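Local coordinates for CRISPR-associated protein,CRISPR-associated endonuclease Cas9 (Corynebacterium diphtheriae, PDB 6JOO) that cuts invading DNA at guide-RNA-specified sites as a CRISPR-associated endonuclease, represented here by an engineered fusion in complex with single-guide RNA and target DNA, at residues A263-Q268 against P345-N350; A370-A375 against S390-K395; K756-K761 against T808-Y813. All coordinates share one frame; numbering follows the deposited sequence.

Interaction 1: residues A263-Q268 against P345-N350. With nucleotides of chain B.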
loop_
_atom_site.group_PDB
_atom_site.type_symbol
_atom_site.label_atom_id
_atom_site.label_comp_id
_atom_site.label_asym_id
_atom_site.label_seq_id
_atom_site.Cartn_x
_atom_site.Cartn_y
_atom_site.Cartn_z
ATOM N N ALA A 263 -7.936 30.117 -2.184
ATOM C CA ALA A 263 -9.302 30.645 -2.164
ATOM C C ALA A 263 -9.717 31.058 -0.753
ATOM O O ALA A 263 -10.866 30.879 -0.344
ATOM C CB ALA A 263 -10.302 29.647 -2.751
ATOM N N SER A 264 -8.771 31.611 -0.001
ATOM C CA SER A 264 -9.060 32.242 1.275
ATOM C C SER A 264 -8.754 33.728 1.170
ATOM O O SER A 264 -7.906 34.147 0.375
ATOM C CB SER A 264 -8.247 31.620 2.414
ATOM O OG SER A 264 -6.861 31.858 2.241
ATOM N N ASP A 265 -9.458 34.530 1.975
ATOM C CA ASP A 265 -9.199 35.965 1.970
ATOM C C ASP A 265 -7.741 36.261 2.294
ATOM O O ASP A 265 -7.190 37.254 1.811
ATOM C CB ASP A 265 -10.130 36.681 2.952
ATOM C CG ASP A 265 -10.105 38.196 2.787
ATOM O OD1 ASP A 265 -9.064 38.819 3.081
ATOM O OD2 ASP A 265 -11.127 38.764 2.346
ATOM N N ALA A 266 -7.095 35.401 3.083
ATOM C CA ALA A 266 -5.671 35.572 3.349
ATOM C C ALA A 266 -4.856 35.448 2.068
ATOM O O ALA A 266 -4.195 36.403 1.642
ATOM C CB ALA A 266 -5.206 34.553 4.391
ATOM N N PHE A 267 -4.905 34.277 1.427
ATOM C CA PHE A 267 -4.047 34.016 0.273
ATOM C C PHE A 267 -4.384 34.937 -0.891
ATOM O O PHE A 267 -3.488 35.454 -1.568
ATOM C CB PHE A 267 -4.164 32.550 -0.154
ATOM C CG PHE A 267 -3.350 32.208 -1.375
ATOM C CD1 PHE A 267 -1.981 32.020 -1.278
ATOM C CD2 PHE A 267 -3.953 32.075 -2.617
ATOM C CE1 PHE A 267 -1.228 31.708 -2.394
ATOM C CE2 PHE A 267 -3.202 31.763 -3.738
ATOM C CZ PHE A 267 -1.839 31.579 -3.624
ATOM N N GLN A 268 -5.674 35.147 -1.145
ATOM C CA GLN A 268 -6.070 36.019 -2.243
ATOM C C GLN A 268 -5.562 37.438 -2.022
ATOM O O GLN A 268 -4.978 38.047 -2.925
ATOM C CB GLN A 268 -7.588 35.990 -2.407
ATOM C CG GLN A 268 -8.127 34.613 -2.772
ATOM C CD GLN A 268 -7.971 34.284 -4.249
ATOM O OE1 GLN A 268 -7.285 34.992 -4.985
ATOM N NE2 GLN A 268 -8.618 33.209 -4.690
ATOM N N PRO A 345 -3.697 39.023 -11.123
ATOM C CA PRO A 345 -4.517 38.241 -10.198
ATOM C C PRO A 345 -5.582 39.104 -9.530
ATOM O O PRO A 345 -5.590 40.331 -9.638
ATOM C CB PRO A 345 -3.492 37.736 -9.165
ATOM C CG PRO A 345 -2.195 38.519 -9.443
ATOM C CD PRO A 345 -2.532 39.590 -10.435
ATOM N N THR A 346 -6.491 38.426 -8.832
ATOM C CA THR A 346 -7.637 39.077 -8.217
ATOM C C THR A 346 -8.089 38.244 -7.026
ATOM O O THR A 346 -7.683 37.091 -6.860
ATOM C CB THR A 346 -8.789 39.246 -9.220
ATOM O OG1 THR A 346 -8.266 39.421 -10.543
ATOM C CG2 THR A 346 -9.625 40.452 -8.872
ATOM N N HIS A 347 -8.939 38.842 -6.189
ATOM C CA HIS A 347 -9.610 38.107 -5.116
ATOM C C HIS A 347 -10.632 37.186 -5.777
ATOM O O HIS A 347 -11.823 37.488 -5.876
ATOM C CB HIS A 347 -10.258 39.063 -4.120
ATOM C CG HIS A 347 -10.581 38.438 -2.796
ATOM N ND1 HIS A 347 -11.110 37.171 -2.676
ATOM C CD2 HIS A 347 -10.445 38.909 -1.534
ATOM C CE1 HIS A 347 -11.288 36.890 -1.397
ATOM N NE2 HIS A 347 -10.892 37.928 -0.683
ATOM N N ASP A 348 -10.142 36.030 -6.235
ATOM C CA ASP A 348 -10.920 35.188 -7.142
ATOM C C ASP A 348 -12.155 34.602 -6.465
ATOM O O ASP A 348 -13.219 34.501 -7.087
ATOM C CB ASP A 348 -10.037 34.073 -7.702
ATOM C CG ASP A 348 -9.283 34.494 -8.953
ATOM O OD1 ASP A 348 -9.932 34.717 -9.999
ATOM O OD2 ASP A 348 -8.039 34.612 -8.886
ATOM N N THR A 349 -12.033 34.197 -5.198
ATOM C CA THR A 349 -13.157 33.560 -4.515
ATOM C C THR A 349 -14.335 34.517 -4.369
ATOM O O THR A 349 -15.488 34.135 -4.594
ATOM C CB THR A 349 -12.720 33.031 -3.148
ATOM O OG1 THR A 349 -13.792 33.182 -2.207
ATOM C CG2 THR A 349 -11.509 33.781 -2.650
ATOM N N ASN A 350 -14.064 35.769 -3.989
ATOM C CA ASN A 350 -15.150 36.731 -3.822
ATOM C C ASN A 350 -15.840 37.028 -5.149
ATOM O O ASN A 350 -17.067 37.168 -5.200
ATOM C CB ASN A 350 -14.627 38.019 -3.182
ATOM C CG ASN A 350 -14.392 37.875 -1.690
ATOM O OD1 ASN A 350 -14.779 36.879 -1.082
ATOM N ND2 ASN A 350 -13.762 38.879 -1.089
ATOM P P U B 6 -0.846 31.106 -7.233
ATOM O OP1 U B 6 -2.235 30.992 -6.723
ATOM O OP2 U B 6 -0.009 29.890 -7.391
ATOM O "O5'" U B 6 -0.918 31.824 -8.649
ATOM C "C5'" U B 6 -1.228 31.085 -9.816
ATOM C "C4'" U B 6 -0.440 31.577 -11.000
ATOM O "O4'" U B 6 0.939 31.809 -10.613
ATOM C "C3'" U B 6 -0.342 30.611 -12.167
ATOM O "O3'" U B 6 -1.490 30.645 -12.995
ATOM C "C2'" U B 6 0.932 31.059 -12.869
ATOM O "O2'" U B 6 0.685 32.199 -13.678
ATOM C "C1'" U B 6 1.801 31.486 -11.683
ATOM N N1 U B 6 2.716 30.412 -11.234
ATOM C C2 U B 6 3.784 30.068 -12.042
ATOM O O2 U B 6 4.014 30.595 -13.117
ATOM N N3 U B 6 4.582 29.068 -11.543
ATOM C C4 U B 6 4.427 28.399 -10.345
ATOM O O4 U B 6 5.232 27.520 -10.035
ATOM C C5 U B 6 3.301 28.818 -9.569
ATOM C C6 U B 6 2.508 29.788 -10.028
#

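Interaction 2: residues A370-A375 against S390-K395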
loop_
_atom_site.group_PDB
_atom_site.type_symbol
_atom_site.label_atom_id
_atom_site.label_comp_id
_atom_site.label_asym_id
_atom_site.label_seq_id
_atom_site.Cartn_x
_atom_site.Cartn_y
_atom_site.Cartn_z
ATOM N N ALA A 370 -16.647 39.541 8.198
ATOM C CA ALA A 370 -15.522 38.946 7.481
ATOM C C ALA A 370 -15.113 37.614 8.101
ATOM O O ALA A 370 -14.764 36.667 7.383
ATOM C CB ALA A 370 -14.343 39.918 7.459
ATOM N N LEU A 371 -15.159 37.518 9.433
ATOM C CA LEU A 371 -14.867 36.254 10.100
ATOM C C LEU A 371 -15.978 35.236 9.862
ATOM O O LEU A 371 -15.709 34.038 9.718
ATOM C CB LEU A 371 -14.664 36.488 11.599
ATOM C CG LEU A 371 -14.117 35.317 12.422
ATOM C CD1 LEU A 371 -12.644 35.086 12.121
ATOM C CD2 LEU A 371 -14.338 35.523 13.919
ATOM N N GLU A 372 -17.234 35.695 9.817
ATOM C CA GLU A 372 -18.357 34.790 9.586
ATOM C C GLU A 372 -18.303 34.190 8.188
ATOM O O GLU A 372 -18.418 32.970 8.016
ATOM C CB GLU A 372 -19.680 35.529 9.803
ATOM C CG GLU A 372 -20.081 35.716 11.262
ATOM C CD GLU A 372 -21.292 36.624 11.427
ATOM O OE1 GLU A 372 -21.468 37.544 10.599
ATOM O OE2 GLU A 372 -22.071 36.414 12.380
ATOM N N GLN A 373 -18.132 35.037 7.170
ATOM C CA GLN A 373 -18.048 34.546 5.801
ATOM C C GLN A 373 -16.773 33.753 5.553
ATOM O O GLN A 373 -16.695 33.023 4.559
ATOM C CB GLN A 373 -18.157 35.715 4.819
ATOM C CG GLN A 373 -17.111 36.800 4.998
ATOM C CD GLN A 373 -17.450 38.064 4.229
ATOM O OE1 GLN A 373 -17.121 39.172 4.653
ATOM N NE2 GLN A 373 -18.109 37.903 3.089
ATOM N N HIS A 374 -15.775 33.875 6.431
ATOM C CA HIS A 374 -14.606 33.003 6.343
ATOM C C HIS A 374 -14.996 31.548 6.577
ATOM O O HIS A 374 -14.449 30.640 5.939
ATOM C CB HIS A 374 -13.541 33.452 7.348
ATOM C CG HIS A 374 -12.490 32.424 7.630
ATOM N ND1 HIS A 374 -12.654 31.434 8.577
ATOM C CD2 HIS A 374 -11.254 32.243 7.108
ATOM C CE1 HIS A 374 -11.570 30.682 8.618
ATOM N NE2 HIS A 374 -10.704 31.150 7.735
ATOM N N ALA A 375 -15.949 31.309 7.482
ATOM C CA ALA A 375 -16.421 29.949 7.716
ATOM C C ALA A 375 -17.212 29.426 6.523
ATOM O O ALA A 375 -17.188 28.223 6.236
ATOM C CB ALA A 375 -17.266 29.893 8.987
ATOM N N SER A 390 -17.995 25.990 16.618
ATOM C CA SER A 390 -17.916 27.434 16.738
ATOM C C SER A 390 -19.266 28.049 16.379
ATOM O O SER A 390 -20.055 27.443 15.647
ATOM C CB SER A 390 -16.822 27.987 15.823
ATOM O OG SER A 390 -17.007 27.555 14.488
ATOM N N PRO A 391 -19.567 29.244 16.893
ATOM C CA PRO A 391 -20.837 29.885 16.516
ATOM C C PRO A 391 -20.907 30.230 15.043
ATOM O O PRO A 391 -21.978 30.113 14.435
ATOM C CB PRO A 391 -20.870 31.139 17.400
ATOM C CG PRO A 391 -19.436 31.411 17.715
ATOM C CD PRO A 391 -18.788 30.066 17.834
ATOM N N GLU A 392 -19.784 30.643 14.451
ATOM C CA GLU A 392 -19.760 31.012 13.040
ATOM C C GLU A 392 -20.244 29.863 12.167
ATOM O O GLU A 392 -21.266 29.969 11.480
ATOM C CB GLU A 392 -18.344 31.425 12.643
ATOM C CG GLU A 392 -17.547 32.015 13.787
ATOM C CD GLU A 392 -17.359 33.508 13.646
ATOM O OE1 GLU A 392 -17.227 33.980 12.498
ATOM O OE2 GLU A 392 -17.353 34.209 14.679
ATOM N N GLY A 393 -19.518 28.743 12.201
ATOM C CA GLY A 393 -19.901 27.594 11.400
ATOM C C GLY A 393 -21.297 27.093 11.714
ATOM O O GLY A 393 -22.013 26.636 10.820
ATOM N N ALA A 394 -21.709 27.179 12.982
ATOM C CA ALA A 394 -23.067 26.775 13.332
ATOM C C ALA A 394 -24.093 27.655 12.630
ATOM O O ALA A 394 -25.158 27.176 12.218
ATOM C CB ALA A 394 -23.260 26.814 14.848
ATOM N N LYS A 395 -23.783 28.942 12.467
ATOM C CA LYS A 395 -24.665 29.827 11.716
ATOM C C LYS A 395 -24.688 29.446 10.242
ATOM O O LYS A 395 -25.755 29.387 9.620
ATOM C CB LYS A 395 -24.228 31.281 11.893
#

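Interaction 3: residues K756-K761 against T808-Y813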
loop_
_atom_site.group_PDB
_atom_site.type_symbol
_atom_site.label_atom_id
_atom_site.label_comp_id
_atom_site.label_asym_id
_atom_site.label_seq_id
_atom_site.Cartn_x
_atom_site.Cartn_y
_atom_site.Cartn_z
ATOM N N LYS A 756 16.155 -31.357 13.009
ATOM C CA LYS A 756 16.985 -32.544 12.855
ATOM C C LYS A 756 16.221 -33.720 13.438
ATOM O O LYS A 756 15.833 -33.689 14.610
ATOM C CB LYS A 756 18.331 -32.387 13.558
ATOM C CG LYS A 756 19.006 -33.717 13.835
ATOM C CD LYS A 756 20.148 -33.564 14.812
ATOM C CE LYS A 756 21.298 -32.817 14.180
ATOM N NZ LYS A 756 22.424 -32.640 15.136
ATOM N N ILE A 757 16.009 -34.749 12.628
ATOM C CA ILE A 757 15.232 -35.914 13.026
ATOM C C ILE A 757 16.202 -37.055 13.294
ATOM O O ILE A 757 16.883 -37.538 12.384
ATOM C CB ILE A 757 14.196 -36.289 11.961
ATOM C CG1 ILE A 757 13.220 -35.133 11.769
ATOM C CG2 ILE A 757 13.461 -37.558 12.360
ATOM C CD1 ILE A 757 12.097 -35.431 10.828
ATOM N N THR A 758 16.269 -37.482 14.551
ATOM C CA THR A 758 17.128 -38.587 14.970
ATOM C C THR A 758 16.244 -39.822 15.093
ATOM O O THR A 758 15.617 -40.063 16.125
ATOM C CB THR A 758 17.834 -38.261 16.281
ATOM O OG1 THR A 758 16.858 -37.949 17.284
ATOM C CG2 THR A 758 18.758 -37.069 16.101
ATOM N N SER A 759 16.186 -40.606 14.021
ATOM C CA SER A 759 15.363 -41.804 13.983
ATOM C C SER A 759 16.159 -43.078 14.232
ATOM O O SER A 759 15.584 -44.169 14.186
ATOM C CB SER A 759 14.641 -41.906 12.636
ATOM O OG SER A 759 15.567 -42.037 11.573
ATOM N N GLY A 760 17.459 -42.967 14.500
ATOM C CA GLY A 760 18.317 -44.113 14.670
ATOM C C GLY A 760 18.943 -44.615 13.385
ATOM O O GLY A 760 20.078 -45.100 13.406
ATOM N N LYS A 761 18.229 -44.509 12.263
ATOM C CA LYS A 761 18.805 -44.898 10.980
ATOM C C LYS A 761 19.950 -43.970 10.601
ATOM O O LYS A 761 21.073 -44.414 10.333
ATOM C CB LYS A 761 17.725 -44.896 9.898
ATOM N N THR A 808 6.710 -38.150 18.708
ATOM C CA THR A 808 7.504 -39.059 19.520
ATOM C C THR A 808 8.701 -38.391 20.181
ATOM O O THR A 808 9.314 -38.996 21.066
ATOM C CB THR A 808 7.997 -40.238 18.668
ATOM O OG1 THR A 808 8.730 -39.744 17.541
ATOM C CG2 THR A 808 6.822 -41.068 18.181
ATOM N N GLY A 809 9.053 -37.174 19.777
ATOM C CA GLY A 809 10.168 -36.477 20.380
ATOM C C GLY A 809 11.511 -36.725 19.735
ATOM O O GLY A 809 12.536 -36.669 20.423
ATOM N N ASN A 810 11.543 -36.997 18.432
ATOM C CA ASN A 810 12.789 -37.260 17.726
ATOM C C ASN A 810 13.169 -36.135 16.780
ATOM O O ASN A 810 14.133 -36.272 16.021
ATOM C CB ASN A 810 12.693 -38.581 16.964
ATOM C CG ASN A 810 12.756 -39.777 17.882
ATOM O OD1 ASN A 810 11.771 -40.490 18.062
ATOM N ND2 ASN A 810 13.921 -40.001 18.479
ATOM N N ALA A 811 12.438 -35.028 16.807
ATOM C CA ALA A 811 12.721 -33.872 15.969
ATOM C C ALA A 811 13.240 -32.750 16.855
ATOM O O ALA A 811 12.552 -32.322 17.786
ATOM C CB ALA A 811 11.475 -33.427 15.205
ATOM N N GLU A 812 14.453 -32.284 16.567
ATOM C CA GLU A 812 15.119 -31.252 17.355
ATOM C C GLU A 812 15.023 -29.922 16.619
ATOM O O GLU A 812 15.604 -29.758 15.543
ATOM C CB GLU A 812 16.576 -31.624 17.621
ATOM C CG GLU A 812 17.376 -30.539 18.334
ATOM C CD GLU A 812 18.865 -30.847 18.382
ATOM O OE1 GLU A 812 19.263 -31.947 17.946
ATOM O OE2 GLU A 812 19.639 -29.984 18.850
ATOM N N TYR A 813 14.292 -28.978 17.206
ATOM C CA TYR A 813 14.225 -27.628 16.663
ATOM C C TYR A 813 15.608 -26.985 16.708
ATOM O O TYR A 813 16.173 -26.780 17.786
ATOM C CB TYR A 813 13.212 -26.802 17.459
ATOM C CG TYR A 813 12.812 -25.482 16.831
ATOM C CD1 TYR A 813 13.265 -25.117 15.570
ATOM C CD2 TYR A 813 11.984 -24.597 17.511
ATOM C CE1 TYR A 813 12.903 -23.913 15.005
ATOM C CE2 TYR A 813 11.614 -23.392 16.953
ATOM C CZ TYR A 813 12.078 -23.051 15.699
ATOM O OH TYR A 813 11.716 -21.847 15.133
#

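Interaction 1: residues A263-Q268 against P345-N350
Two helix N-termini of the alpha-helical lobe, in the part of the fusion that precedes the engineered joint, meet where CB of Gln-268 packs over the ring of His-347 and Asp-265 reaches its edge. His-347, the N-cap residue of helix 348-355, gives its NE2 hydrogen to Asp-265 OD2 at 3.2 Å, nearly straight at 162°. The oxygen lies in the plane of the imidazole, whereas the nitrogen stands well above the carboxylate plane, 73° out of it. A histidine suits this place because its edge can donate while its face packs: Gln-268 CB sits 3.8 Å from the ring centroid, in a CH-pi contact.

Beyond CB the glutamine bends at chi2 (-80°), which sets CD beside the start of the other helix. Its CG packs on the methyl CG2 of Thr-349 at 3.5 Å. Gln-268 OE1 takes a weak hydrogen bond from Asp-348 N at 3.3 Å and a further one from Arg-271, which also makes a salt bridge to Asp-348. The small Ala-263 lets Thr-349 come close, CB to CB at 4.2 Å.

Ser-264 N-caps helix 265-277, its OG accepting from Phe-267 N and also hydrogen-bonded to Leu-261 O. On that helix, Phe-267 turns its ring edge to the phosphate of U6 of chain B and packs on Leu-428 of helix 425-436, while Gln-268 also touches Pro-417 in a neighbouring loop.

Interaction 2: residues A370-A375 against S390-K395
Glu-392 lays its side chain against Leu-371 and Glu-372 where two consecutive helices of the alpha-helical lobe, 370-380 and 391-402, pack together. Over segments 370-375 and 391-395 the axes cross at -60° and come within 8.5 Å; the contact lies at the surface, in the part of the fusion before the engineered joint.

Van der Waals packing carries it. The Glu-392 chain bends at chi2 (-108°), and its CD comes to rest near the isobutyl group of Leu-371, with OE2 at 3.4 Å from CD2. The two side chains cross at about a right angle. A glutamate suits this place through its length, since its other oxygen, OE1, also reaches Glu-372 CG at 3.6 Å.

No salt bridge links the segments. Glu-372 OE2 and Glu-392 OE1 are 5.4 Å apart, and this like-charge pair is probably mildly repulsive. Glu-372 instead uses its OE1 to accept from Ser-369 N, three residues earlier.

Small residues suit the close approach: Ala-375 brings just a methyl, which rests against the backbone of Gly-393; the CB of Ala-375 lies 4.1 Å from Gly-393 N and 4.1 Å from Glu-392 CB.

Interaction 3: residues K756-K761 against T808-Y813
Lys-756 and Glu-812 face each other as an antiparallel hydrogen-bonded pair, in the part of the fusion that follows the engineered joint. Lys-756 N donates to Glu-812 O at 3.0 Å, and Glu-812 N returns a bond to Lys-756 O at 2.8 Å, with an N-H...O angle of 166°.

From CB, the lysine rises on the same face of the sheet as Glu-812, and the two chains run side by side, pointing the same way. CG stands anti to the backbone N (chi1 160°), and CD then comes to 3.6 Å from Glu-812 OE1. A turn at chi3 (-70°) places CE, and NZ ends 4.3 Å from that same OE1, too far for a salt bridge though probably still a favourable attraction. The ammonium makes its salt bridge with the C-terminal carboxylate, OXT of Gln-927. A long, flexible lysine can thus brush one acid while reaching another.

On the other face, Ile-757 CG1 packs on Ala-811 CB at 4.2 Å in a non-hydrogen-bonded pair; the isoleucine also touches Leu-802 and Ala-805 of helix 800-808, so that its branched side chain packs between the strand and that helix. Past the paired residues, Asn-810 O accepts from Thr-758 N at 2.9 Å and, weakly, from Thr-758 OG1. Gly-809, with positive phi, leads the chain from helix 800-808 into its strand.

This is the pairing of a central strand, 749-757, with an outer one, 811-817, in a three-stranded antiparallel sheet of the Topo homology domain, backed on one face by a helix.

Along the chain the three contacts follow in series, each closing before the next opens. Interactions 1 and 2 share the alpha-helical lobe, with centres about 17 Å apart and nearest atoms about 5 Å apart, so they are neighbouring joints of one helical assembly that do not touch. Interaction 3 belongs to the Topo homology domain, on the other side of the chain's centre, with its own centre about 78 Å from interaction 1 and 76 Å from interaction 2. The engineered joint falls in sequence after interactions 1 and 2 and before interaction 3. Helix packing thus shapes the lobe beside the RNA, while strand pairing shapes a distant domain, consistent with the multi-domain build of Cas9 around its nucleic acids.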